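Local structure of fiber protein (Raptor siadenovirus a, 5FJL) at residues T65-Y70 and H167-L172; L100-E105 and L146-S151; L110-S115 and M133-T138; T116-F121 and R129-M134. The protein forms the trimeric head domain at the end of the adenovirus fibre, the part that probably attaches the virus to the host cell. All blocks are in the same frame, centred on the assembly; numbering follows the deposited sequence. Where two conformers were deposited one is given.

Contact 1. Residues T65-Y70 and H167-L172; sequences TILGNY and HPFLSL
Phe169 and Thr65 bury the largest areas of this contact and face each other as an antiparallel hydrogen-bonded pair. Thr65 N donates to Phe169 O at 2.8 Å, and Phe169 N returns a bond to Thr65 O at 2.9 Å. Both side chains rise from the same face of the sheet. With CG of Phe169 beside its own backbone N (chi1 -64°), the ring extends alongside the partner strand toward Leu67, and Thr65 O comes to lie at the ring edge, 3.6 Å from CD2. Further out, CE2 of the ring meets Leu67 CD1 at 4.0 Å, so a long aromatic side chain can serve two residues of the partner strand. Thr65 is beta-branched, which suits an extended chain, and its hydroxyl finds a polar partner too: OG1 lies 2.7 Å from a water, and this water donates to Phe169 O and Ser171 OG. Phe169 O is thereby gripped by two donors. Next to the pair, Ile66 CD1, in one of two conformers, lies 3.6 Å from Pro168 CG; proline has no N-H to give and offers an apolar flank instead. Strand 62-67 runs between strands 51-59 and 160-171, with Ile66 bonded through its backbone to Arg55. The Phe169 ring meets Phe136 of strand 127-138 edge-to-face, while Pro168 packs against Ala113 of a neighbouring subunit.

Contact 2. Residues L100-E105 and L146-S151; sequences LLIPLE and LVVLRS
Four backbone hydrogen bonds join Leu100 to Val148 and Ile102 to Leu146, two for each antiparallel pair. Leu100 N donates to Val148 O at 2.8 Å, and Val148 N answers to Leu100 O. In the second pair Ile102 N gives a bond of 2.8 Å to Leu146 O, matched by Leu146 N to Ile102 O. The strand segments run 165° apart, nearly straight against each other. Between the two pairs, Leu101 and Val147 form a non-hydrogen-bonded pair, where Val147 CA comes 3.3 Å from Leu100 O in a CA-H...O contact.

The side chains sort themselves by face. Leu100, Ile102, Leu146 and Val148 share one. There Ile102 and Leu146 lie side by side, Ile102 CD1 being 4.0 Å from Leu146 CD2. CG of Leu146 stands opposite its backbone N (chi1 178°), which carries CD2 out beside the isoleucine. Leu104, past the paired residues, sets CD1 4.2 Å from Leu146 CB. On the other face Leu101, in one of its two conformers, puts CD2 3.8 Å from Val147 CG2.

Arg150 lends its aliphatic part, CD lying 3.9 Å from Leu100 CD1, while its charged end turns to Glu130 in a salt bridge made by NE.

Polar groups crossing this contact thus belong to the backbone and pair with each other. The beta-branched Val147, Val148 and Ile102 suit the extended chain, the leucines supply apolar bulk to a buried interface, and the arginine that touches it is paired with Glu130 of strand 127-138.

Contact 3. Residues L110-S115 and M133-T138; sequences LNTAPS and MMQFLT
Ser115 and Met134 trade the regular backbone bonds of this contact, Ser115 N to Met134 O and Met134 N to Ser115 O, both 2.8 Å. A third joins Thr112 N to Phe136 O at 2.9 Å. Side chains supply the rest of the pairing, as residues 110-113 form no regular strand. Thr112 OG1 takes the place of a carbonyl in accepting Phe136 N at 3.1 Å, and gives its own proton to Ala113 O; chi1 of 74° tucks the hydroxyl between N and the carbonyl carbon, where it can do both. Gln135, extended, brings NE2 in the plane of its amide to a lone pair of Thr112 O at 2.9 Å. At the far end Thr138 OG1 donates to Asn111 OD1 at 2.7 Å; one water bridges Asn111 OD1 and Thr138 N, another Leu110 N and Thr138 OG1.

Apolar contacts flank these bonds. Leu110 CD2 stands 3.6 Å above the centre of the Phe136 ring, a CH-pi contact over the face, and Pro114 CB meets Met133 CE at 3.9 Å.

Segment 110-115 lies between strands 127-138 and 160-171: Ala113 bonds to Leu170 and Ser115 OG to Pro168 O, while Gln135 and Leu137 pair with strand 144-149.

Contact 4. Residues T116-F121 and R129-M134; sequences TALCIF and RELCMM
A beta hairpin of strands 115-122 and 127-138 pairs Ala117 with Cys132 and Cys119 with Glu130, each by two backbone hydrogen bonds. Ala117 N reaches Cys132 O at 2.8 Å, and Cys119 N reaches Glu130 O at 2.9 Å. One face carries Ala117, Cys119, Cys132 and Glu130. Met134 CE touches Ala117 CB and Cys119 SG, each at 3.7 Å, a flexible thioether over a methyl and a thiol. Cys132 SG, in one of two conformers, sits at the Phe121 ring edge, 3.8 Å from CE1.

The 138° between the strand directions marks a strongly twisted hairpin, whose other face meets neighbouring subunits of the trimer. There Leu118 CD2, in one of two conformers, lies over one face of the Arg129 guanidinium, 3.8 Å from NH2. With CG opposite its backbone N (chi1 -179°) and the chain extended beyond, Arg129 can span this leucine and bond through NE to Arg150 O of a neighbouring subunit.

The Glu130 side chain crosses that of Phe121 at about a right angle, its carboxylate plane turned 63° from the ring and OE2 3.7 Å from CE1. Same-chain Arg150 pairs with OE2 and makes a cation-pi contact with Phe121, which probably steadies the carboxylate.

All four contacts are largely buried, belong to one antiparallel sheet system and touch a neighbouring subunit. Contact 2 lies closest to the chain centre; partly exposed residues join in contacts 3 (Asn111, Thr138) and 4 (Ile120, Arg129). Contacts 3 and 4 use successive, overlapping parts of strand 127-138, which contact 2 flanks through Leu149 N to Met133 O. Contact 1 joins contact 3 through Ser171 OG to Asn111 O, and contact 4 through His167 N to Thr116 O. The side chains of contact 2 are almost wholly aliphatic; contact 4 is distinguished by a thiol at a ring edge and charged side chains. In contact 3 side-chain groups replace missing strand bonds, and contact 1 combines one bonded pair, a bridging water and a little apolar packing.

Contact 1. Residues T65-Y70 and H167-L172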
loop_
_atom_site.group_PDB
_atom_site.type_symbol
_atom_site.label_atom_id
_atom_site.label_comp_id
_atom_site.label_asym_id
_atom_site.label_seq_id
_atom_site.Cartn_x
_atom_site.Cartn_y
_atom_site.Cartn_z
ATOM N N THR A 65 -10.042 5.030 -9.147
ATOM C CA THR A 65 -11.184 4.122 -9.175
ATOM C C THR A 65 -11.392 3.485 -7.827
ATOM O O THR A 65 -10.430 2.961 -7.219
ATOM C CB THR A 65 -11.018 3.039 -10.266
ATOM O OG1 THR A 65 -10.808 3.683 -11.535
ATOM C CG2 THR A 65 -12.219 2.100 -10.333
ATOM N N ILE A 66 -12.636 3.498 -7.365
ATOM C CA ILE A 66 -13.064 2.882 -6.115
ATOM C C ILE A 66 -14.012 1.749 -6.475
ATOM O O ILE A 66 -14.751 1.863 -7.449
ATOM C CB ILE A 66 -13.860 3.855 -5.232
ATOM C CG1 ILE A 66 -13.022 5.065 -4.865
ATOM C CG2 ILE A 66 -14.291 3.173 -3.945
ATOM C CD1 ILE A 66 -11.906 4.718 -3.926
ATOM N N LEU A 67 -13.981 0.654 -5.731
ATOM C CA LEU A 67 -14.980 -0.398 -5.872
ATOM C C LEU A 67 -16.139 -0.150 -4.908
ATOM O O LEU A 67 -15.936 0.281 -3.779
ATOM C CB LEU A 67 -14.338 -1.758 -5.599
ATOM C CG LEU A 67 -13.094 -2.018 -6.462
ATOM C CD1 LEU A 67 -12.592 -3.426 -6.153
ATOM C CD2 LEU A 67 -13.395 -1.828 -7.952
ATOM N N GLY A 68 -17.345 -0.442 -5.345
ATOM C CA GLY A 68 -18.538 -0.135 -4.571
ATOM C C GLY A 68 -18.993 -1.235 -3.673
ATOM O O GLY A 68 -18.529 -2.365 -3.762
ATOM N N ASN A 69 -19.928 -0.896 -2.775
ATOM C CA ASN A 69 -20.761 -1.913 -2.073
ATOM C C ASN A 69 -20.024 -2.745 -1.037
ATOM O O ASN A 69 -20.346 -3.903 -0.806
ATOM C CB ASN A 69 -21.455 -2.872 -3.055
ATOM C CG ASN A 69 -22.207 -2.143 -4.133
ATOM O OD1 ASN A 69 -21.883 -2.259 -5.312
ATOM N ND2 ASN A 69 -23.192 -1.345 -3.728
ATOM N N TYR A 70 -19.025 -2.138 -0.422
ATOM C CA TYR A 70 -18.254 -2.822 0.597
ATOM C C TYR A 70 -17.543 -1.760 1.417
ATOM O O TYR A 70 -17.479 -0.608 1.002
ATOM C CB TYR A 70 -17.239 -3.786 -0.070
ATOM C CG TYR A 70 -15.961 -3.116 -0.363
ATOM C CD1 TYR A 70 -15.845 -2.231 -1.408
ATOM C CD2 TYR A 70 -14.870 -3.298 0.457
ATOM C CE1 TYR A 70 -14.673 -1.535 -1.641
ATOM C CE2 TYR A 70 -13.681 -2.630 0.215
ATOM C CZ TYR A 70 -13.610 -1.728 -0.826
ATOM O OH TYR A 70 -12.461 -1.038 -1.101
ATOM N N HIS A 167 -6.733 0.099 -0.959
ATOM C CA HIS A 167 -6.398 1.480 -1.315
ATOM C C HIS A 167 -6.972 1.772 -2.714
ATOM O O HIS A 167 -6.991 0.882 -3.568
ATOM C CB HIS A 167 -4.874 1.679 -1.307
ATOM C CG HIS A 167 -4.449 3.106 -1.463
ATOM N ND1 HIS A 167 -4.523 4.023 -0.438
ATOM C CD2 HIS A 167 -4.021 3.793 -2.541
ATOM C CE1 HIS A 167 -4.138 5.205 -0.870
ATOM N NE2 HIS A 167 -3.808 5.089 -2.144
ATOM N N PRO A 168 -7.406 3.011 -2.979
ATOM C CA PRO A 168 -7.980 3.280 -4.286
ATOM C C PRO A 168 -7.025 2.939 -5.432
ATOM O O PRO A 168 -5.801 2.986 -5.295
ATOM C CB PRO A 168 -8.257 4.786 -4.226
ATOM C CG PRO A 168 -8.543 5.035 -2.784
ATOM C CD PRO A 168 -7.535 4.162 -2.072
ATOM N N PHE A 169 -7.601 2.641 -6.594
ATOM C CA PHE A 169 -6.823 2.268 -7.757
ATOM C C PHE A 169 -6.469 3.470 -8.624
ATOM O O PHE A 169 -7.377 4.225 -8.992
ATOM C CB PHE A 169 -7.561 1.227 -8.599
ATOM C CG PHE A 169 -7.778 -0.071 -7.916
ATOM C CD1 PHE A 169 -6.796 -1.046 -7.942
ATOM C CD2 PHE A 169 -8.920 -0.314 -7.181
ATOM C CE1 PHE A 169 -6.970 -2.254 -7.321
ATOM C CE2 PHE A 169 -9.107 -1.524 -6.494
ATOM C CZ PHE A 169 -8.107 -2.508 -6.573
ATOM N N LEU A 170 -5.195 3.651 -8.948
ATOM C CA LEU A 170 -4.736 4.762 -9.752
ATOM C C LEU A 170 -4.462 4.287 -11.173
ATOM O O LEU A 170 -3.921 3.186 -11.393
ATOM C CB LEU A 170 -3.466 5.395 -9.162
ATOM C CG LEU A 170 -3.627 6.443 -8.072
ATOM C CD1 LEU A 170 -4.559 6.065 -6.956
ATOM C CD2 LEU A 170 -2.242 6.840 -7.548
ATOM N N SER A 171 -4.831 5.148 -12.131
ATOM C CA SER A 171 -4.477 4.936 -13.541
ATOM C C SER A 171 -3.942 6.258 -14.080
ATOM O O SER A 171 -4.528 7.297 -13.826
ATOM C CB SER A 171 -5.698 4.541 -14.368
ATOM O OG SER A 171 -6.424 3.434 -13.846
ATOM N N LEU A 172 -2.807 6.202 -14.755
ATOM C CA LEU A 172 -2.201 7.387 -15.385
ATOM C C LEU A 172 -2.472 7.323 -16.885
ATOM O O LEU A 172 -2.142 6.317 -17.507
ATOM C CB LEU A 172 -0.692 7.423 -15.094
ATOM C CG LEU A 172 -0.199 7.751 -13.677
ATOM C CD1 LEU A 172 -0.477 9.202 -13.345
ATOM C CD2 LEU A 172 -0.762 6.850 -12.580
HETATM O O HOH W 1 -8.187 4.063 -11.863
#

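Contact 2. Residues L100-E105 and L146-S151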
loop_
_atom_site.group_PDB
_atom_site.type_symbol
_atom_site.label_atom_id
_atom_site.label_comp_id
_atom_site.label_asym_id
_atom_site.label_seq_id
_atom_site.Cartn_x
_atom_site.Cartn_y
_atom_site.Cartn_z
ATOM N N LEU A 100 -2.895 -14.874 -8.493
ATOM C CA LEU A 100 -4.260 -15.310 -8.768
ATOM C C LEU A 100 -4.866 -14.422 -9.829
ATOM O O LEU A 100 -4.649 -13.206 -9.856
ATOM C CB LEU A 100 -5.078 -15.197 -7.478
ATOM C CG LEU A 100 -4.598 -16.001 -6.286
ATOM C CD1 LEU A 100 -5.389 -15.596 -5.063
ATOM C CD2 LEU A 100 -4.805 -17.473 -6.573
ATOM N N LEU A 101 -5.687 -15.018 -10.702
ATOM C CA LEU A 101 -6.313 -14.333 -11.825
ATOM C C LEU A 101 -7.822 -14.465 -11.753
ATOM O O LEU A 101 -8.327 -15.570 -11.646
ATOM C CB LEU A 101 -5.846 -14.941 -13.159
ATOM C CG LEU A 101 -4.354 -14.877 -13.457
ATOM C CD1 LEU A 101 -4.086 -15.331 -14.885
ATOM C CD2 LEU A 101 -3.773 -13.502 -13.285
ATOM N N ILE A 102 -8.527 -13.348 -11.824
ATOM C CA ILE A 102 -9.991 -13.338 -11.820
ATOM C C ILE A 102 -10.429 -12.755 -13.158
ATOM O O ILE A 102 -10.368 -11.553 -13.362
ATOM C CB ILE A 102 -10.516 -12.470 -10.641
ATOM C CG1 ILE A 102 -10.007 -13.008 -9.293
ATOM C CG2 ILE A 102 -12.039 -12.419 -10.678
ATOM C CD1 ILE A 102 -10.178 -12.043 -8.121
ATOM N N PRO A 103 -10.914 -13.615 -14.081
ATOM C CA PRO A 103 -11.358 -13.084 -15.364
ATOM C C PRO A 103 -12.727 -12.423 -15.231
ATOM O O PRO A 103 -13.590 -12.962 -14.509
ATOM C CB PRO A 103 -11.449 -14.360 -16.244
ATOM C CG PRO A 103 -11.677 -15.423 -15.288
ATOM C CD PRO A 103 -10.889 -15.072 -14.043
ATOM N N LEU A 104 -12.907 -11.296 -15.874
ATOM C CA LEU A 104 -14.120 -10.495 -15.743
ATOM C C LEU A 104 -14.794 -10.333 -17.100
ATOM O O LEU A 104 -14.176 -10.568 -18.150
ATOM C CB LEU A 104 -13.763 -9.140 -15.138
ATOM C CG LEU A 104 -13.128 -9.205 -13.729
ATOM C CD1 LEU A 104 -12.563 -7.851 -13.381
ATOM C CD2 LEU A 104 -14.098 -9.691 -12.687
ATOM N N GLU A 105 -16.045 -9.915 -17.081
ATOM C CA GLU A 105 -16.760 -9.483 -18.280
ATOM C C GLU A 105 -17.423 -8.162 -18.001
ATOM O O GLU A 105 -17.951 -7.954 -16.910
ATOM C CB GLU A 105 -17.837 -10.514 -18.626
ATOM C CG GLU A 105 -17.274 -11.835 -19.097
ATOM C CD GLU A 105 -18.300 -12.816 -19.660
ATOM O OE1 GLU A 105 -19.440 -12.420 -19.976
ATOM O OE2 GLU A 105 -17.920 -14.006 -19.812
ATOM N N LEU A 146 -8.849 -9.061 -12.941
ATOM C CA LEU A 146 -8.300 -8.599 -11.643
ATOM C C LEU A 146 -7.258 -9.594 -11.199
ATOM O O LEU A 146 -7.517 -10.796 -11.126
ATOM C CB LEU A 146 -9.428 -8.500 -10.615
ATOM C CG LEU A 146 -9.009 -8.078 -9.187
ATOM C CD1 LEU A 146 -8.264 -6.751 -9.173
ATOM C CD2 LEU A 146 -10.220 -8.008 -8.256
ATOM N N VAL A 147 -6.049 -9.118 -10.930
ATOM C CA VAL A 147 -4.927 -9.958 -10.559
ATOM C C VAL A 147 -4.603 -9.698 -9.103
ATOM O O VAL A 147 -4.596 -8.526 -8.689
ATOM C CB VAL A 147 -3.692 -9.618 -11.412
ATOM C CG1 VAL A 147 -2.488 -10.457 -11.006
ATOM C CG2 VAL A 147 -4.035 -9.771 -12.901
ATOM N N VAL A 148 -4.369 -10.768 -8.349
ATOM C CA VAL A 148 -4.033 -10.648 -6.929
ATOM C C VAL A 148 -2.685 -11.293 -6.734
ATOM O O VAL A 148 -2.481 -12.450 -7.128
ATOM C CB VAL A 148 -5.064 -11.335 -6.036
ATOM C CG1 VAL A 148 -4.761 -11.137 -4.553
ATOM C CG2 VAL A 148 -6.476 -10.843 -6.341
ATOM N N LEU A 149 -1.750 -10.556 -6.126
ATOM C CA LEU A 149 -0.420 -11.083 -5.830
ATOM C C LEU A 149 -0.250 -11.253 -4.347
ATOM O O LEU A 149 -0.576 -10.361 -3.568
ATOM C CB LEU A 149 0.669 -10.169 -6.340
ATOM C CG LEU A 149 0.644 -9.827 -7.818
ATOM C CD1 LEU A 149 1.876 -8.980 -8.145
ATOM C CD2 LEU A 149 0.699 -11.079 -8.666
ATOM N N ARG A 150 0.234 -12.409 -3.923
ATOM C CA ARG A 150 0.379 -12.774 -2.531
ATOM C C ARG A 150 1.814 -13.144 -2.224
ATOM O O ARG A 150 2.621 -13.370 -3.148
ATOM C CB ARG A 150 -0.508 -13.975 -2.209
ATOM C CG ARG A 150 -2.001 -13.774 -2.459
ATOM C CD ARG A 150 -2.800 -15.045 -2.243
ATOM N NE ARG A 150 -2.545 -15.573 -0.923
ATOM C CZ ARG A 150 -1.856 -16.664 -0.644
ATOM N NH1 ARG A 150 -1.360 -17.436 -1.607
ATOM N NH2 ARG A 150 -1.624 -17.004 0.627
ATOM N N SER A 151 2.129 -13.228 -0.942
ATOM C CA SER A 151 3.479 -13.604 -0.484
ATOM C C SER A 151 3.751 -15.095 -0.525
ATOM O O SER A 151 4.880 -15.529 -0.868
ATOM C CB SER A 151 3.713 -13.146 0.949
ATOM O OG SER A 151 4.979 -13.632 1.395
#

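Contact 3. Residues L110-S115 and M133-T138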
loop_
_atom_site.group_PDB
_atom_site.type_symbol
_atom_site.label_atom_id
_atom_site.label_comp_id
_atom_site.label_asym_id
_atom_site.label_seq_id
_atom_site.Cartn_x
_atom_site.Cartn_y
_atom_site.Cartn_z
ATOM N N LEU A 110 -10.687 -1.828 -17.643
ATOM C CA LEU A 110 -10.179 -1.102 -16.484
ATOM C C LEU A 110 -8.723 -1.505 -16.317
ATOM O O LEU A 110 -8.416 -2.663 -16.146
ATOM C CB LEU A 110 -11.003 -1.412 -15.226
ATOM C CG LEU A 110 -10.565 -0.723 -13.937
ATOM C CD1 LEU A 110 -10.499 0.790 -14.076
ATOM C CD2 LEU A 110 -11.481 -1.109 -12.788
ATOM N N ASN A 111 -7.813 -0.534 -16.431
ATOM C CA ASN A 111 -6.383 -0.796 -16.363
ATOM C C ASN A 111 -5.823 0.094 -15.278
ATOM O O ASN A 111 -5.999 1.303 -15.362
ATOM C CB ASN A 111 -5.733 -0.409 -17.683
ATOM C CG ASN A 111 -6.225 -1.266 -18.810
ATOM O OD1 ASN A 111 -5.974 -2.453 -18.811
ATOM N ND2 ASN A 111 -6.997 -0.687 -19.700
ATOM N N THR A 112 -5.227 -0.513 -14.245
ATOM C CA THR A 112 -4.722 0.272 -13.089
ATOM C C THR A 112 -3.327 -0.144 -12.710
ATOM O O THR A 112 -2.808 -1.194 -13.088
ATOM C CB THR A 112 -5.646 0.064 -11.849
ATOM O OG1 THR A 112 -5.438 -1.230 -11.273
ATOM C CG2 THR A 112 -7.108 0.289 -12.205
ATOM N N ALA A 113 -2.697 0.710 -11.883
ATOM C CA ALA A 113 -1.522 0.333 -11.126
ATOM C C ALA A 113 -1.950 -0.573 -9.961
ATOM O O ALA A 113 -3.161 -0.692 -9.670
ATOM C CB ALA A 113 -0.877 1.617 -10.601
ATOM N N PRO A 114 -1.023 -1.240 -9.289
ATOM C CA PRO A 114 -1.392 -2.097 -8.166
ATOM C C PRO A 114 -1.724 -1.302 -6.928
ATOM O O PRO A 114 -1.102 -0.257 -6.690
ATOM C CB PRO A 114 -0.145 -2.940 -7.901
ATOM C CG PRO A 114 0.914 -2.008 -8.223
ATOM C CD PRO A 114 0.445 -1.304 -9.491
ATOM N N SER A 115 -2.652 -1.810 -6.142
ATOM C CA SER A 115 -2.997 -1.238 -4.822
ATOM C C SER A 115 -3.006 -2.319 -3.768
ATOM O O SER A 115 -3.237 -3.489 -4.032
ATOM C CB SER A 115 -4.369 -0.551 -4.801
ATOM O OG SER A 115 -4.263 0.674 -5.460
ATOM N N MET A 133 -1.354 -7.397 -2.959
ATOM C CA MET A 133 -1.517 -6.329 -3.944
ATOM C C MET A 133 -2.461 -6.809 -5.020
ATOM O O MET A 133 -2.478 -8.002 -5.363
ATOM C CB MET A 133 -0.220 -5.883 -4.527
ATOM C CG MET A 133 0.714 -5.269 -3.450
ATOM S SD MET A 133 1.960 -4.166 -4.090
ATOM C CE MET A 133 0.946 -2.665 -4.180
ATOM N N MET A 134 -3.266 -5.914 -5.518
ATOM C CA MET A 134 -4.154 -6.248 -6.637
ATOM C C MET A 134 -4.139 -5.201 -7.685
ATOM O O MET A 134 -3.857 -4.035 -7.440
ATOM C CB MET A 134 -5.485 -6.626 -6.170
ATOM C CG MET A 134 -6.183 -5.635 -5.379
ATOM S SD MET A 134 -7.806 -6.242 -4.781
ATOM C CE MET A 134 -7.509 -7.660 -3.778
ATOM N N GLN A 135 -4.425 -5.629 -8.912
ATOM C CA GLN A 135 -4.287 -4.752 -10.056
ATOM C C GLN A 135 -5.257 -5.175 -11.142
ATOM O O GLN A 135 -5.380 -6.361 -11.396
ATOM C CB GLN A 135 -2.846 -4.883 -10.592
ATOM C CG GLN A 135 -2.469 -3.983 -11.701
ATOM C CD GLN A 135 -0.966 -3.956 -11.923
ATOM O OE1 GLN A 135 -0.211 -4.729 -11.317
ATOM N NE2 GLN A 135 -0.545 -3.007 -12.696
ATOM N N PHE A 136 -5.914 -4.228 -11.775
ATOM C CA PHE A 136 -6.791 -4.511 -12.937
ATOM C C PHE A 136 -5.908 -4.408 -14.183
ATOM O O PHE A 136 -5.218 -3.399 -14.404
ATOM C CB PHE A 136 -7.942 -3.530 -13.003
ATOM C CG PHE A 136 -9.015 -3.769 -11.991
ATOM C CD1 PHE A 136 -10.060 -4.642 -12.262
ATOM C CD2 PHE A 136 -8.999 -3.113 -10.755
ATOM C CE1 PHE A 136 -11.073 -4.859 -11.350
ATOM C CE2 PHE A 136 -9.999 -3.322 -9.843
ATOM C CZ PHE A 136 -11.052 -4.176 -10.129
ATOM N N LEU A 137 -5.981 -5.433 -15.014
ATOM C CA LEU A 137 -5.182 -5.521 -16.258
ATOM C C LEU A 137 -6.102 -6.002 -17.379
ATOM O O LEU A 137 -7.113 -6.624 -17.125
ATOM C CB LEU A 137 -4.038 -6.498 -16.081
ATOM C CG LEU A 137 -2.951 -6.157 -15.069
ATOM C CD1 LEU A 137 -1.973 -7.319 -14.969
ATOM C CD2 LEU A 137 -2.221 -4.877 -15.443
ATOM N N THR A 138 -5.755 -5.680 -18.612
ATOM C CA THR A 138 -6.481 -6.204 -19.778
ATOM C C THR A 138 -5.539 -7.104 -20.536
ATOM O O THR A 138 -4.412 -6.739 -20.833
ATOM C CB THR A 138 -6.930 -5.080 -20.687
ATOM O OG1 THR A 138 -7.685 -4.143 -19.958
ATOM C CG2 THR A 138 -7.803 -5.590 -21.848
HETATM O O HOH W 2 -9.625 -5.185 -15.899
HETATM O O HOH W 3 -9.895 -4.426 -18.507
HETATM O O HOH W 4 -3.586 -3.654 -18.773
#

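Contact 4. Residues T116-F121 and R129-M134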
loop_
_atom_site.group_PDB
_atom_site.type_symbol
_atom_site.label_atom_id
_atom_site.label_comp_id
_atom_site.label_asym_id
_atom_site.label_seq_id
_atom_site.Cartn_x
_atom_site.Cartn_y
_atom_site.Cartn_z
ATOM N N THR A 116 -2.687 -1.927 -2.547
ATOM C CA THR A 116 -2.624 -2.820 -1.431
ATOM C C THR A 116 -4.017 -3.091 -0.872
ATOM O O THR A 116 -4.811 -2.153 -0.687
ATOM C CB THR A 116 -1.781 -2.251 -0.284
ATOM O OG1 THR A 116 -0.517 -1.788 -0.836
ATOM C CG2 THR A 116 -1.517 -3.266 0.776
ATOM N N ALA A 117 -4.277 -4.360 -0.557
ATOM C CA ALA A 117 -5.544 -4.770 0.054
ATOM C C ALA A 117 -5.308 -5.637 1.235
ATOM O O ALA A 117 -4.324 -6.349 1.286
ATOM C CB ALA A 117 -6.375 -5.568 -0.924
ATOM N N LEU A 118 -6.237 -5.595 2.196
ATOM C CA LEU A 118 -6.347 -6.591 3.253
ATOM C C LEU A 118 -7.388 -7.615 2.805
ATOM O O LEU A 118 -8.548 -7.241 2.596
ATOM C CB LEU A 118 -6.813 -5.950 4.565
ATOM C CG LEU A 118 -7.161 -6.988 5.646
ATOM C CD1 LEU A 118 -5.947 -7.819 5.992
ATOM C CD2 LEU A 118 -7.734 -6.305 6.860
ATOM N N CYS A 119 -6.968 -8.848 2.629
ATOM C CA CYS A 119 -7.837 -9.944 2.172
ATOM C C CYS A 119 -7.857 -11.047 3.178
ATOM O O CYS A 119 -6.891 -11.302 3.924
ATOM C CB CYS A 119 -7.356 -10.514 0.858
ATOM S SG CYS A 119 -7.478 -9.274 -0.477
ATOM N N ILE A 120 -8.975 -11.786 3.176
ATOM C CA ILE A 120 -9.142 -12.986 3.970
ATOM C C ILE A 120 -9.421 -14.118 3.004
ATOM O O ILE A 120 -10.348 -14.030 2.208
ATOM C CB ILE A 120 -10.272 -12.857 5.007
ATOM C CG1 ILE A 120 -9.964 -11.732 6.019
ATOM C CG2 ILE A 120 -10.483 -14.169 5.736
ATOM C CD1 ILE A 120 -11.173 -11.288 6.793
ATOM N N PHE A 121 -8.594 -15.152 3.044
ATOM C CA PHE A 121 -8.773 -16.352 2.230
ATOM C C PHE A 121 -9.276 -17.466 3.109
ATOM O O PHE A 121 -8.657 -17.784 4.114
ATOM C CB PHE A 121 -7.462 -16.783 1.528
ATOM C CG PHE A 121 -6.950 -15.748 0.558
ATOM C CD1 PHE A 121 -6.078 -14.743 0.976
ATOM C CD2 PHE A 121 -7.326 -15.771 -0.780
ATOM C CE1 PHE A 121 -5.634 -13.781 0.089
ATOM C CE2 PHE A 121 -6.859 -14.802 -1.661
ATOM C CZ PHE A 121 -6.034 -13.799 -1.211
ATOM N N ARG A 129 -5.416 -14.355 6.753
ATOM C CA ARG A 129 -5.637 -12.932 6.743
ATOM C C ARG A 129 -4.338 -12.283 6.377
ATOM O O ARG A 129 -3.342 -12.492 7.075
ATOM C CB ARG A 129 -6.107 -12.492 8.123
ATOM C CG ARG A 129 -6.406 -11.050 8.315
ATOM C CD ARG A 129 -6.735 -10.806 9.808
ATOM N NE ARG A 129 -7.035 -9.433 10.054
ATOM C CZ ARG A 129 -8.234 -8.896 10.034
ATOM N NH1 ARG A 129 -9.311 -9.636 9.734
ATOM N NH2 ARG A 129 -8.409 -7.631 10.346
ATOM N N GLU A 130 -4.320 -11.508 5.311
ATOM C CA GLU A 130 -3.040 -11.019 4.770
ATOM C C GLU A 130 -3.177 -9.792 3.934
ATOM O O GLU A 130 -4.192 -9.536 3.321
ATOM C CB GLU A 130 -2.324 -12.060 3.963
ATOM C CG GLU A 130 -3.143 -12.719 2.925
ATOM C CD GLU A 130 -2.456 -13.961 2.282
ATOM O OE1 GLU A 130 -2.336 -15.062 2.841
ATOM O OE2 GLU A 130 -2.101 -13.792 1.138
ATOM N N LEU A 131 -2.088 -9.002 3.885
ATOM C CA LEU A 131 -1.987 -7.920 2.918
ATOM C C LEU A 131 -1.519 -8.519 1.601
ATOM O O LEU A 131 -0.639 -9.368 1.555
ATOM C CB LEU A 131 -1.069 -6.738 3.373
ATOM C CG LEU A 131 -1.715 -5.694 4.324
ATOM C CD1 LEU A 131 -1.979 -6.296 5.702
ATOM C CD2 LEU A 131 -0.863 -4.440 4.455
ATOM N N CYS A 132 -2.128 -8.019 0.542
ATOM C CA CYS A 132 -1.870 -8.472 -0.847
ATOM C C CYS A 132 -1.815 -7.265 -1.728
ATOM O O CYS A 132 -2.219 -6.176 -1.299
ATOM C CB CYS A 132 -3.013 -9.349 -1.391
ATOM S SG CYS A 132 -3.353 -10.842 -0.448
ATOM N N MET A 133 -1.354 -7.397 -2.959
ATOM C CA MET A 133 -1.517 -6.329 -3.944
ATOM C C MET A 133 -2.461 -6.809 -5.020
ATOM O O MET A 133 -2.478 -8.002 -5.363
ATOM C CB MET A 133 -0.220 -5.883 -4.527
ATOM C CG MET A 133 0.714 -5.269 -3.450
ATOM S SD MET A 133 1.960 -4.166 -4.090
ATOM C CE MET A 133 0.946 -2.665 -4.180
ATOM N N MET A 134 -3.266 -5.914 -5.518
ATOM C CA MET A 134 -4.154 -6.248 -6.637
ATOM C C MET A 134 -4.139 -5.201 -7.685
ATOM O O MET A 134 -3.857 -4.035 -7.440
ATOM C CB MET A 134 -5.485 -6.626 -6.170
ATOM C CG MET A 134 -6.183 -5.635 -5.379
ATOM S SD MET A 134 -7.806 -6.242 -4.781
ATOM C CE MET A 134 -7.509 -7.660 -3.778
#